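Local coordinates for protein glycerol dehydrogenase (Bacillus coagulans, PDB 6CSJ) that probably oxidises glycerol and related polyols with NAD as cofactor and, in this doubly substituted form, has acquired D-lactate dehydrogenase activity, at residues C68-I73 with G104-I109; K95-A100 with V113-A118; S119-T124 with I243-G248; S128-E133 with F137-M142. The protein carries 2 engineered substitutions. All blocks are in the same frame, centred on the assembly; numbering follows the deposited sequence.

How the contacts relate
Contacts 2 and 3 are buried, with centres about 10 and 6 Å from the centre of the chain; contact 1 is partly buried and contact 4 lies at the surface. Helix 94-106 serves contacts 1 and 2, and it also bonds to the hairpin of contact 4, by probable hydrogen bonds of Asp98 O with Ser128 OG and Asp98 OD2 with Val129 N. Contacts 1 and 4 join where Cys68 O reaches Tyr131 N, while Pro123 of contact 3 packs on Leu97 and Pro115 of contact 2. Chemistry follows place: contact 2 is apolar in its side chains, contact 3 polar and water-bridged, contact 1 mixes one polar bond with one apolar touch, and contact 4 is mainly backbone pairing.

Contact 1: C68-I73 with G104-I109; sequences CSKPEI and GYYNNI
The polar part of this contact is a single bond, from Lys70 NZ to Tyr106 OH at 2.7 Å. NZ lies near the plane of the phenol ring, at its edge, and the two side chains cross at about a right angle. Lys70 gets there by a bend at chi2 (-76°), beyond which its chain runs on extended towards the hydroxyl. NZ also forms a salt bridge with Glu139 of the neighbouring hairpin, so the ammonium group ties a phenol and a carboxylate together. Glu139 would probably be left without its cationic mate, and the Tyr106 hydroxyl without this donor, by an alanine in place of the lysine. The elements joined are two helices of the alpha/beta domain, the first turn of 70-82 and the last of 94-106. Ser69 is the N-cap of the former, its OG accepting a weak bond from Glu72 N at 3.3 Å. The latter closes in a Schellman motif at Asn108, with Ile109 N bonded to Gly104 O at 2.9 Å. The apolar part lies deeper: Ile73 CG2 touches Tyr106 CD2 at 3.6 Å, approaching the ring obliquely. Tyr105 CD2 sits 4.0 Å above the centre of the Tyr106 ring.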
loop_
_atom_site.group_PDB
_atom_site.type_symbol
_atom_site.label_atom_id
_atom_site.label_comp_id
_atom_site.label_asym_id
_atom_site.label_seq_id
_atom_site.Cartn_x
_atom_site.Cartn_y
_atom_site.Cartn_z
ATOM N N CYS A 68 -12.741 -4.183 -8.742
ATOM C CA CYS A 68 -11.992 -3.515 -9.801
ATOM C C CYS A 68 -11.804 -4.530 -10.915
ATOM O O CYS A 68 -10.792 -5.238 -10.968
ATOM C CB CYS A 68 -10.641 -2.997 -9.305
ATOM S SG CYS A 68 -9.673 -2.123 -10.563
ATOM N N SER A 69 -12.805 -4.599 -11.790
ATOM C CA SER A 69 -12.806 -5.493 -12.945
ATOM C C SER A 69 -12.933 -4.692 -14.228
ATOM O O SER A 69 -13.301 -3.519 -14.191
ATOM C CB SER A 69 -13.961 -6.485 -12.825
ATOM O OG SER A 69 -15.200 -5.803 -12.924
ATOM N N LYS A 70 -12.635 -5.331 -15.358
ATOM C CA LYS A 70 -12.766 -4.685 -16.672
ATOM C C LYS A 70 -14.213 -4.284 -17.022
ATOM O O LYS A 70 -14.427 -3.178 -17.527
ATOM C CB LYS A 70 -12.165 -5.559 -17.780
ATOM C CG LYS A 70 -10.657 -5.734 -17.672
ATOM C CD LYS A 70 -9.926 -4.485 -18.136
ATOM C CE LYS A 70 -8.432 -4.720 -18.115
ATOM N NZ LYS A 70 -7.666 -3.923 -19.114
ATOM N N PRO A 71 -15.205 -5.168 -16.754
ATOM C CA PRO A 71 -16.607 -4.760 -16.971
ATOM C C PRO A 71 -17.039 -3.546 -16.152
ATOM O O PRO A 71 -17.659 -2.624 -16.692
ATOM C CB PRO A 71 -17.403 -6.006 -16.560
ATOM C CG PRO A 71 -16.461 -7.135 -16.825
ATOM C CD PRO A 71 -15.104 -6.611 -16.469
ATOM N N GLU A 72 -16.700 -3.545 -14.865
ATOM C CA GLU A 72 -17.027 -2.421 -13.979
ATOM C C GLU A 72 -16.266 -1.143 -14.387
ATOM O O GLU A 72 -16.836 -0.056 -14.345
ATOM C CB GLU A 72 -16.790 -2.811 -12.515
ATOM C CG GLU A 72 -17.121 -1.746 -11.465
ATOM C CD GLU A 72 -18.600 -1.378 -11.347
ATOM O OE1 GLU A 72 -19.451 -1.976 -12.025
ATOM O OE2 GLU A 72 -18.920 -0.469 -10.548
ATOM N N ILE A 73 -15.012 -1.271 -14.814
ATOM C CA ILE A 73 -14.257 -0.124 -15.343
ATOM C C ILE A 73 -14.892 0.435 -16.620
ATOM O O ILE A 73 -15.010 1.656 -16.768
ATOM C CB ILE A 73 -12.761 -0.474 -15.586
ATOM C CG1 ILE A 73 -12.042 -0.694 -14.249
ATOM C CG2 ILE A 73 -12.034 0.629 -16.376
ATOM C CD1 ILE A 73 -10.769 -1.516 -14.357
ATOM N N GLY A 104 -9.568 7.048 -15.240
ATOM C CA GLY A 104 -8.847 8.242 -15.678
ATOM C C GLY A 104 -7.916 7.967 -16.834
ATOM O O GLY A 104 -7.776 8.796 -17.736
ATOM N N TYR A 105 -7.281 6.800 -16.801
ATOM C CA TYR A 105 -6.411 6.336 -17.888
ATOM C C TYR A 105 -7.189 6.122 -19.196
ATOM O O TYR A 105 -6.833 6.703 -20.227
ATOM C CB TYR A 105 -5.681 5.048 -17.468
ATOM C CG TYR A 105 -4.919 4.374 -18.585
ATOM C CD1 TYR A 105 -3.934 5.071 -19.302
ATOM C CD2 TYR A 105 -5.163 3.044 -18.917
ATOM C CE1 TYR A 105 -3.244 4.464 -20.337
ATOM C CE2 TYR A 105 -4.482 2.429 -19.956
ATOM C CZ TYR A 105 -3.529 3.142 -20.665
ATOM O OH TYR A 105 -2.845 2.538 -21.689
ATOM N N TYR A 106 -8.247 5.318 -19.139
ATOM C CA TYR A 106 -9.060 5.016 -20.340
ATOM C C TYR A 106 -9.773 6.251 -20.936
ATOM O O TYR A 106 -9.717 6.450 -22.146
ATOM C CB TYR A 106 -10.056 3.858 -20.081
ATOM C CG TYR A 106 -9.379 2.501 -19.895
ATOM C CD1 TYR A 106 -8.614 1.927 -20.910
ATOM C CD2 TYR A 106 -9.504 1.791 -18.701
ATOM C CE1 TYR A 106 -7.987 0.694 -20.739
ATOM C CE2 TYR A 106 -8.881 0.556 -18.518
ATOM C CZ TYR A 106 -8.119 0.020 -19.542
ATOM O OH TYR A 106 -7.506 -1.197 -19.368
ATOM N N ASN A 107 -10.391 7.088 -20.098
ATOM C CA ASN A 107 -11.037 8.334 -20.563
ATOM C C ASN A 107 -10.056 9.503 -20.731
ATOM O O ASN A 107 -10.475 10.580 -21.151
ATOM C CB ASN A 107 -12.179 8.763 -19.619
ATOM C CG ASN A 107 -13.377 7.838 -19.667
ATOM O OD1 ASN A 107 -13.315 6.743 -20.218
ATOM N ND2 ASN A 107 -14.482 8.274 -19.059
ATOM N N ASN A 108 -8.776 9.311 -20.405
ATOM C CA ASN A 108 -7.752 10.362 -20.521
ATOM C C ASN A 108 -8.108 11.643 -19.752
ATOM O O ASN A 108 -8.023 12.753 -20.279
ATOM C CB ASN A 108 -7.443 10.659 -21.992
ATOM C CG ASN A 108 -6.194 11.504 -22.164
ATOM O OD1 ASN A 108 -5.142 11.213 -21.580
ATOM N ND2 ASN A 108 -6.313 12.573 -22.947
ATOM N N ILE A 109 -8.508 11.472 -18.495
ATOM C CA ILE A 109 -8.811 12.601 -17.601
ATOM C C ILE A 109 -8.002 12.471 -16.297
ATOM O O ILE A 109 -7.662 11.343 -15.890
ATOM C CB ILE A 109 -10.328 12.708 -17.300
ATOM C CG1 ILE A 109 -10.893 11.399 -16.725
ATOM C CG2 ILE A 109 -11.085 13.117 -18.574
ATOM C CD1 ILE A 109 -12.341 11.488 -16.303
#

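Contact 2: K95-A100 with V113-A118; sequences KTLDTA and VAPTIA
Leu97 carries this contact, reaching from helix 94-106 to the strand it packs against. Its CB lies 4.2 Å from Val113 CG1, at the edge of contact. Chi1 (-58°) points CG at the strand, and chi2 (-176°) then parts the methyls, CD1 to the proline and CD2 to the backbone. CD2 lies 3.6 Å from Ala114 N and 3.9 Å from Val113 CB. CD1 lies 3.6 Å from Pro115 CG and also packs on Pro123. The leucine thus spans three consecutive strand residues, crossing the side chains of Val113 and Pro115 at about a right angle. Helix 95-100 and strand 113-115 run antiparallel, at 179° with axes 8.4 Å apart, as expected of a helix and the strand after it in a beta-alpha-beta crossover; here the unit is 87-92, 94-106 and 111-115. Ala114 pairs with Gly90 and Gly92, and Thr99 OG1 bonds to Lys95 O at 2.7 Å, on the opposite face of that carbonyl from Thr99 N. With all four touching residues buried and the side chains meeting carbon to carbon, apart from backbone atoms such as Ala114 N, the helix is held here by shape and exclusion of water, not directed bonds.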
loop_
_atom_site.group_PDB
_atom_site.type_symbol
_atom_site.label_atom_id
_atom_site.label_comp_id
_atom_site.label_asym_id
_atom_site.label_seq_id
_atom_site.Cartn_x
_atom_site.Cartn_y
_atom_site.Cartn_z
ATOM N N LYS A 95 -9.450 -1.238 -4.085
ATOM C CA LYS A 95 -10.224 -1.597 -5.274
ATOM C C LYS A 95 -10.934 -0.380 -5.889
ATOM O O LYS A 95 -10.907 -0.197 -7.112
ATOM C CB LYS A 95 -11.211 -2.725 -4.967
ATOM C CG LYS A 95 -10.566 -4.104 -4.798
ATOM C CD LYS A 95 -11.646 -5.137 -4.450
ATOM C CE LYS A 95 -11.081 -6.453 -3.916
ATOM N NZ LYS A 95 -10.349 -7.220 -4.959
ATOM N N THR A 96 -11.529 0.462 -5.048
ATOM C CA THR A 96 -12.147 1.712 -5.521
ATOM C C THR A 96 -11.123 2.674 -6.125
ATOM O O THR A 96 -11.354 3.243 -7.188
ATOM C CB THR A 96 -12.898 2.450 -4.391
ATOM O OG1 THR A 96 -13.866 1.575 -3.784
ATOM C CG2 THR A 96 -13.609 3.679 -4.924
ATOM N N LEU A 97 -10.001 2.853 -5.446
ATOM C CA LEU A 97 -8.966 3.799 -5.890
ATOM C C LEU A 97 -8.383 3.364 -7.223
ATOM O O LEU A 97 -8.238 4.171 -8.130
ATOM C CB LEU A 97 -7.841 3.931 -4.841
ATOM C CG LEU A 97 -8.244 4.382 -3.426
ATOM C CD1 LEU A 97 -7.030 4.549 -2.538
ATOM C CD2 LEU A 97 -9.067 5.664 -3.455
ATOM N N ASP A 98 -8.081 2.076 -7.343
ATOM C CA ASP A 98 -7.559 1.514 -8.598
ATOM C C ASP A 98 -8.553 1.629 -9.758
ATOM O O ASP A 98 -8.153 1.900 -10.901
ATOM C CB ASP A 98 -7.118 0.048 -8.395
ATOM C CG ASP A 98 -5.839 -0.082 -7.539
ATOM O OD1 ASP A 98 -5.273 0.947 -7.098
ATOM O OD2 ASP A 98 -5.402 -1.232 -7.326
ATOM N N THR A 99 -9.836 1.443 -9.462
ATOM C CA THR A 99 -10.898 1.621 -10.458
ATOM C C THR A 99 -10.901 3.056 -10.985
ATOM O O THR A 99 -10.963 3.274 -12.194
ATOM C CB THR A 99 -12.277 1.227 -9.871
ATOM O OG1 THR A 99 -12.252 -0.149 -9.492
ATOM C CG2 THR A 99 -13.399 1.451 -10.857
ATOM N N ALA A 100 -10.806 4.024 -10.079
ATOM C CA ALA A 100 -10.725 5.432 -10.469
ATOM C C ALA A 100 -9.489 5.731 -11.334
ATOM O O ALA A 100 -9.572 6.496 -12.291
ATOM C CB ALA A 100 -10.738 6.323 -9.239
ATOM N N VAL A 113 -7.389 10.333 -5.945
ATOM C CA VAL A 113 -7.633 9.180 -5.086
ATOM C C VAL A 113 -7.671 9.678 -3.655
ATOM O O VAL A 113 -6.823 10.468 -3.241
ATOM C CB VAL A 113 -6.612 8.028 -5.296
ATOM C CG1 VAL A 113 -6.707 7.506 -6.726
ATOM C CG2 VAL A 113 -5.180 8.444 -5.004
ATOM N N ALA A 114 -8.694 9.239 -2.923
ATOM C CA ALA A 114 -8.935 9.663 -1.558
ATOM C C ALA A 114 -9.193 8.430 -0.699
ATOM O O ALA A 114 -10.340 8.048 -0.505
ATOM C CB ALA A 114 -10.109 10.633 -1.510
ATOM N N PRO A 115 -8.119 7.794 -0.188
ATOM C CA PRO A 115 -8.302 6.600 0.638
ATOM C C PRO A 115 -9.025 6.926 1.935
ATOM O O PRO A 115 -8.823 8.005 2.498
ATOM C CB PRO A 115 -6.876 6.124 0.937
ATOM C CG PRO A 115 -5.991 6.863 0.003
ATOM C CD PRO A 115 -6.695 8.142 -0.338
ATOM N N THR A 116 -9.883 6.009 2.361
ATOM C CA THR A 116 -10.550 6.089 3.650
ATOM C C THR A 116 -9.822 5.268 4.722
ATOM O O THR A 116 -10.274 5.205 5.875
ATOM C CB THR A 116 -12.003 5.593 3.532
ATOM O OG1 THR A 116 -12.000 4.275 2.984
ATOM C CG2 THR A 116 -12.795 6.502 2.628
ATOM N N ILE A 117 -8.717 4.629 4.330
ATOM C CA ILE A 117 -7.843 3.864 5.232
ATOM C C ILE A 117 -6.405 4.108 4.786
ATOM O O ILE A 117 -6.168 4.542 3.649
ATOM C CB ILE A 117 -8.155 2.347 5.189
ATOM C CG1 ILE A 117 -7.750 1.734 3.819
ATOM C CG2 ILE A 117 -9.623 2.100 5.547
ATOM C CD1 ILE A 117 -8.334 0.368 3.507
ATOM N N ALA A 118 -5.456 3.830 5.670
ATOM C CA ALA A 118 -4.028 4.011 5.379
ATOM C C ALA A 118 -3.300 2.711 5.721
ATOM O O ALA A 118 -2.461 2.661 6.616
ATOM C CB ALA A 118 -3.473 5.185 6.151
#

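Contact 3: S119-T124 with I243-G248; sequences STNAPT and IGSESG. Engineered in segment 119-124: Asn121 (natural residue Asp). Engineered in segment 243-248: Ser245 (natural residue Phe).
Asn121 and Ser245 face each other because both first torsions place the polar group between the backbone N and the carbonyl carbon: CG of Asn121 at chi1 62° and OG of Ser245 at chi1 56°. Both residues are engineered, replacing an aspartate and a phenylalanine of the natural sequence. Asn121 ND2 comes within 3.0 Å of Ser245 OG, yet the angle is poor and the pair is not a hydrogen bond. Each is held by Ser241 instead, one turn earlier in the helix: ND2 of Asn121 bonds to its hydroxyl, and Ser245 OG to its carbonyl. Ser245 CB fills in beside the amide, 3.7 Å from Asn121 ND2.

A second link passes through water. Glu246 runs out with CG anti to the backbone N (chi1 -171°), and one water sits 2.9 Å from Thr124 OG1 while giving a weak bond of 3.0 Å to Glu246 OE1. Asn146 reinforces this link, since its ND2 bonds to both Thr124 O and Glu246 OE1. The loop has its own brace, an ST turn in which Thr120 OG1 accepts from Ala122 N at 3.1 Å.

The contact joins the loop after strand 111-115 to helix 228-248, bringing the alpha/beta part of the chain against the helical part. In this family the active-site cleft lies between those parts, and substitutions here are consistent with the acquired D-lactate activity. The loop grips the helix directly where Asn121 meets Ser241 and Ala126 N meets Glu246 OE2, and indirectly through Asn146 and the weakly held water; none of the direct bonds runs between 119-124 and 243-248.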
loop_
_atom_site.group_PDB
_atom_site.type_symbol
_atom_site.label_atom_id
_atom_site.label_comp_id
_atom_site.label_asym_id
_atom_site.label_seq_id
_atom_site.Cartn_x
_atom_site.Cartn_y
_atom_site.Cartn_z
ATOM N N SER A 119 -3.645 1.670 4.958
ATOM C CA SER A 119 -3.224 0.289 5.203
ATOM C C SER A 119 -2.219 -0.280 4.191
ATOM O O SER A 119 -1.696 -1.375 4.404
ATOM C CB SER A 119 -4.470 -0.610 5.208
ATOM O OG SER A 119 -5.128 -0.537 3.954
ATOM N N THR A 120 -1.993 0.413 3.077
ATOM C CA THR A 120 -0.977 -0.020 2.113
ATOM C C THR A 120 -0.330 1.214 1.485
ATOM O O THR A 120 -0.824 2.337 1.634
ATOM C CB THR A 120 -1.545 -0.931 0.974
ATOM O OG1 THR A 120 -2.170 -0.131 -0.063
ATOM C CG2 THR A 120 -2.571 -1.986 1.484
ATOM N N ASN A 121 0.763 0.989 0.762
ATOM C CA ASN A 121 1.418 2.053 0.001
ATOM C C ASN A 121 0.990 2.108 -1.487
ATOM O O ASN A 121 1.634 2.773 -2.294
ATOM C CB ASN A 121 2.945 1.962 0.155
ATOM C CG ASN A 121 3.527 0.659 -0.379
ATOM O OD1 ASN A 121 2.865 -0.095 -1.074
ATOM N ND2 ASN A 121 4.778 0.398 -0.037
ATOM N N ALA A 122 -0.118 1.452 -1.828
ATOM C CA ALA A 122 -0.647 1.456 -3.217
ATOM C C ALA A 122 -1.209 2.797 -3.741
ATOM O O ALA A 122 -1.049 3.079 -4.921
ATOM C CB ALA A 122 -1.706 0.365 -3.372
ATOM N N PRO A 123 -1.871 3.614 -2.874
ATOM C CA PRO A 123 -2.594 4.794 -3.365
ATOM C C PRO A 123 -1.836 5.749 -4.279
ATOM O O PRO A 123 -2.397 6.192 -5.286
ATOM C CB PRO A 123 -2.993 5.500 -2.086
ATOM C CG PRO A 123 -3.272 4.374 -1.166
ATOM C CD PRO A 123 -2.182 3.379 -1.447
ATOM N N THR A 124 -0.580 6.042 -3.963
ATOM C CA THR A 124 0.212 6.974 -4.771
ATOM C C THR A 124 0.732 6.373 -6.075
ATOM O O THR A 124 1.245 7.114 -6.915
ATOM C CB THR A 124 1.456 7.467 -3.995
ATOM O OG1 THR A 124 2.227 6.327 -3.561
ATOM C CG2 THR A 124 1.042 8.298 -2.793
ATOM N N ILE A 243 6.350 6.514 -2.507
ATOM C CA ILE A 243 7.470 6.965 -3.353
ATOM C C ILE A 243 8.697 6.076 -3.095
ATOM O O ILE A 243 9.408 5.692 -4.031
ATOM C CB ILE A 243 7.844 8.460 -3.128
ATOM C CG1 ILE A 243 6.620 9.387 -3.272
ATOM C CG2 ILE A 243 8.949 8.894 -4.088
ATOM C CD1 ILE A 243 5.729 9.111 -4.468
ATOM N N GLY A 244 8.924 5.741 -1.826
ATOM C CA GLY A 244 10.046 4.906 -1.430
ATOM C C GLY A 244 10.064 3.547 -2.099
ATOM O O GLY A 244 11.118 3.102 -2.544
ATOM N N SER A 245 8.915 2.877 -2.173
ATOM C CA SER A 245 8.885 1.547 -2.772
ATOM C C SER A 245 8.815 1.606 -4.301
ATOM O O SER A 245 9.578 0.912 -4.971
ATOM C CB SER A 245 7.786 0.668 -2.175
ATOM O OG SER A 245 6.537 1.289 -2.290
ATOM N N GLU A 246 7.944 2.443 -4.852
ATOM C CA GLU A 246 7.814 2.547 -6.308
ATOM C C GLU A 246 9.058 3.130 -6.989
ATOM O O GLU A 246 9.431 2.652 -8.053
ATOM C CB GLU A 246 6.565 3.357 -6.705
ATOM C CG GLU A 246 6.252 3.308 -8.198
ATOM C CD GLU A 246 5.105 4.224 -8.600
ATOM O OE1 GLU A 246 5.172 5.446 -8.318
ATOM O OE2 GLU A 246 4.138 3.724 -9.224
ATOM N N SER A 247 9.670 4.162 -6.410
ATOM C CA SER A 247 10.884 4.773 -6.980
ATOM C C SER A 247 12.198 4.331 -6.308
ATOM O O SER A 247 13.282 4.754 -6.742
ATOM C CB SER A 247 10.778 6.305 -6.977
ATOM O OG SER A 247 9.705 6.758 -7.801
ATOM N N GLY A 248 12.111 3.499 -5.262
ATOM C CA GLY A 248 13.304 2.945 -4.596
ATOM C C GLY A 248 13.528 1.455 -4.798
ATOM O O GLY A 248 14.659 0.995 -4.699
HETATM O O HOH W 1 4.121 5.308 -5.548
#

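Contact 4: S128-E133 with F137-M142; sequences SVIYKE and FEEYLM
Ile130 and Glu139 form a hydrogen-bonded pair in an antiparallel beta hairpin, strands 127-131 and 137-142, whose register slips by one residue at a classic beta bulge. The evidence is the carbonyl of Ile130, which takes two donors, Glu138 N at 2.9 Å and Glu139 N at 3.1 Å, both tilted from its plane. Ile130 N returns a bond to Glu139 O. Beyond the bulge Ser128 and Leu141 exchange bonds in both directions, the N-H of Ser128 pointing almost straight (173°) at Leu141 O.

The tight side is the face carrying Ser128, Ile130, Glu139 and Leu141, where Ser128 and Ile130 are buried. Ile130 CG1 lies 4.0 Å from Leu141 CB, and the isoleucine also packs on Ile73 of helix 70-82; Leu141 rests on Tyr106, and the Glu139 carboxylate forms a salt bridge with Lys70.

The other face is the solvent side, for Phe137 and Tyr140 are exposed. Val129 CG1 meets the edge of the Phe137 ring, 4.0 Å from Phe137 CD1, and its CG2 meets the edge of Tyr140, 4.1 Å from Tyr140 CE1. CG1 standing anti to the backbone N (chi1 -176°) turns one methyl to each ring. Were a glycine to stand in place of this valine, both ring edges would probably lose their apolar neighbour, with a gap opened beside them on the valine's side. At the hairpin end Lys132 NZ and Glu138 OE2 stay 5.1 Å apart, opposite charges that do not touch. The two rings meet one another as well, Phe137 CE1 lying 3.6 Å above the plane of Tyr140, over its centre.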
loop_
_atom_site.group_PDB
_atom_site.type_symbol
_atom_site.label_atom_id
_atom_site.label_comp_id
_atom_site.label_asym_id
_atom_site.label_seq_id
_atom_site.Cartn_x
_atom_site.Cartn_y
_atom_site.Cartn_z
ATOM N N SER A 128 -2.972 -0.160 -11.278
ATOM C CA SER A 128 -4.286 -0.683 -10.911
ATOM C C SER A 128 -4.224 -2.203 -10.930
ATOM O O SER A 128 -3.796 -2.789 -11.919
ATOM C CB SER A 128 -5.365 -0.195 -11.884
ATOM O OG SER A 128 -5.411 1.213 -11.937
ATOM N N VAL A 129 -4.640 -2.835 -9.841
ATOM C CA VAL A 129 -4.703 -4.291 -9.795
ATOM C C VAL A 129 -6.103 -4.663 -10.257
ATOM O O VAL A 129 -7.085 -4.291 -9.615
ATOM C CB VAL A 129 -4.404 -4.844 -8.382
ATOM C CG1 VAL A 129 -4.379 -6.367 -8.406
ATOM C CG2 VAL A 129 -3.076 -4.304 -7.858
ATOM N N ILE A 130 -6.181 -5.368 -11.385
ATOM C CA ILE A 130 -7.448 -5.751 -12.009
ATOM C C ILE A 130 -7.789 -7.195 -11.663
ATOM O O ILE A 130 -6.927 -8.070 -11.718
ATOM C CB ILE A 130 -7.381 -5.615 -13.551
ATOM C CG1 ILE A 130 -6.823 -4.239 -13.990
ATOM C CG2 ILE A 130 -8.739 -5.937 -14.184
ATOM C CD1 ILE A 130 -7.686 -3.054 -13.623
ATOM N N TYR A 131 -9.052 -7.427 -11.309
ATOM C CA TYR A 131 -9.570 -8.754 -10.974
ATOM C C TYR A 131 -10.664 -9.146 -11.955
ATOM O O TYR A 131 -11.292 -8.290 -12.572
ATOM C CB TYR A 131 -10.145 -8.746 -9.555
ATOM C CG TYR A 131 -9.117 -8.422 -8.499
ATOM C CD1 TYR A 131 -8.741 -7.096 -8.245
ATOM C CD2 TYR A 131 -8.496 -9.434 -7.770
ATOM C CE1 TYR A 131 -7.784 -6.797 -7.294
ATOM C CE2 TYR A 131 -7.533 -9.139 -6.812
ATOM C CZ TYR A 131 -7.186 -7.830 -6.584
ATOM O OH TYR A 131 -6.244 -7.550 -5.641
ATOM N N LYS A 132 -10.887 -10.445 -12.106
ATOM C CA LYS A 132 -12.096 -10.956 -12.761
ATOM C C LYS A 132 -13.296 -10.636 -11.869
ATOM O O LYS A 132 -13.133 -10.378 -10.675
ATOM C CB LYS A 132 -12.004 -12.465 -12.975
ATOM C CG LYS A 132 -10.954 -12.930 -13.964
ATOM C CD LYS A 132 -10.950 -14.450 -14.102
ATOM C CE LYS A 132 -10.595 -14.933 -15.534
ATOM N NZ LYS A 132 -9.322 -14.405 -16.127
ATOM N N GLU A 133 -14.495 -10.700 -12.435
ATOM C CA GLU A 133 -15.725 -10.392 -11.687
ATOM C C GLU A 133 -15.954 -11.333 -10.503
ATOM O O GLU A 133 -16.564 -10.931 -9.519
ATOM C CB GLU A 133 -16.952 -10.413 -12.602
ATOM C CG GLU A 133 -16.917 -9.380 -13.715
ATOM C CD GLU A 133 -18.084 -9.508 -14.669
ATOM O OE1 GLU A 133 -18.110 -10.480 -15.456
ATOM O OE2 GLU A 133 -18.961 -8.619 -14.649
ATOM N N PHE A 137 -7.473 -12.791 -9.318
ATOM C CA PHE A 137 -6.516 -11.877 -9.946
ATOM C C PHE A 137 -6.514 -12.027 -11.458
ATOM O O PHE A 137 -6.428 -13.146 -11.946
ATOM C CB PHE A 137 -5.097 -12.106 -9.377
ATOM C CG PHE A 137 -4.014 -11.382 -10.142
ATOM C CD1 PHE A 137 -3.739 -10.029 -9.901
ATOM C CD2 PHE A 137 -3.279 -12.050 -11.133
ATOM C CE1 PHE A 137 -2.757 -9.375 -10.615
ATOM C CE2 PHE A 137 -2.301 -11.381 -11.857
ATOM C CZ PHE A 137 -2.028 -10.049 -11.591
ATOM N N GLU A 138 -6.610 -10.916 -12.187
ATOM C CA GLU A 138 -6.504 -10.961 -13.654
ATOM C C GLU A 138 -5.173 -10.389 -14.113
ATOM O O GLU A 138 -4.379 -11.113 -14.687
ATOM C CB GLU A 138 -7.671 -10.258 -14.357
ATOM C CG GLU A 138 -7.620 -10.362 -15.862
ATOM C CD GLU A 138 -8.803 -9.710 -16.565
ATOM O OE1 GLU A 138 -9.811 -9.222 -15.965
ATOM O OE2 GLU A 138 -8.702 -9.675 -17.794
ATOM N N GLU A 139 -4.927 -9.102 -13.882
ATOM C CA GLU A 139 -3.669 -8.487 -14.331
ATOM C C GLU A 139 -3.234 -7.234 -13.566
ATOM O O GLU A 139 -4.040 -6.593 -12.885
ATOM C CB GLU A 139 -3.736 -8.163 -15.820
ATOM C CG GLU A 139 -4.874 -7.221 -16.227
ATOM C CD GLU A 139 -4.677 -6.529 -17.540
ATOM O OE1 GLU A 139 -3.536 -6.209 -17.851
ATOM O OE2 GLU A 139 -5.646 -6.262 -18.293
ATOM N N TYR A 140 -1.951 -6.906 -13.700
ATOM C CA TYR A 140 -1.398 -5.630 -13.252
ATOM C C TYR A 140 -1.470 -4.635 -14.401
ATOM O O TYR A 140 -0.790 -4.798 -15.395
ATOM C CB TYR A 140 0.065 -5.790 -12.790
ATOM C CG TYR A 140 0.219 -6.618 -11.534
ATOM C CD1 TYR A 140 -0.390 -6.220 -10.346
ATOM C CD2 TYR A 140 0.976 -7.801 -11.522
ATOM C CE1 TYR A 140 -0.266 -6.971 -9.182
ATOM C CE2 TYR A 140 1.103 -8.560 -10.361
ATOM C CZ TYR A 140 0.475 -8.134 -9.198
ATOM O OH TYR A 140 0.571 -8.854 -8.038
ATOM N N LEU A 141 -2.291 -3.601 -14.254
ATOM C CA LEU A 141 -2.379 -2.522 -15.240
ATOM C C LEU A 141 -1.420 -1.390 -14.826
ATOM O O LEU A 141 -1.685 -0.674 -13.869
ATOM C CB LEU A 141 -3.817 -2.025 -15.354
ATOM C CG LEU A 141 -4.117 -0.865 -16.317
ATOM C CD1 LEU A 141 -3.687 -1.178 -17.741
ATOM C CD2 LEU A 141 -5.588 -0.449 -16.257
ATOM N N MET A 142 -0.318 -1.254 -15.568
ATOM C CA MET A 142 0.697 -0.227 -15.355
ATOM C C MET A 142 0.186 1.044 -15.996
ATOM O O MET A 142 -0.144 1.039 -17.171
ATOM C CB MET A 142 2.046 -0.586 -16.008
ATOM C CG MET A 142 2.547 -2.002 -15.792
ATOM S SD MET A 142 2.970 -2.399 -14.088
ATOM C CE MET A 142 3.563 -4.071 -14.289
#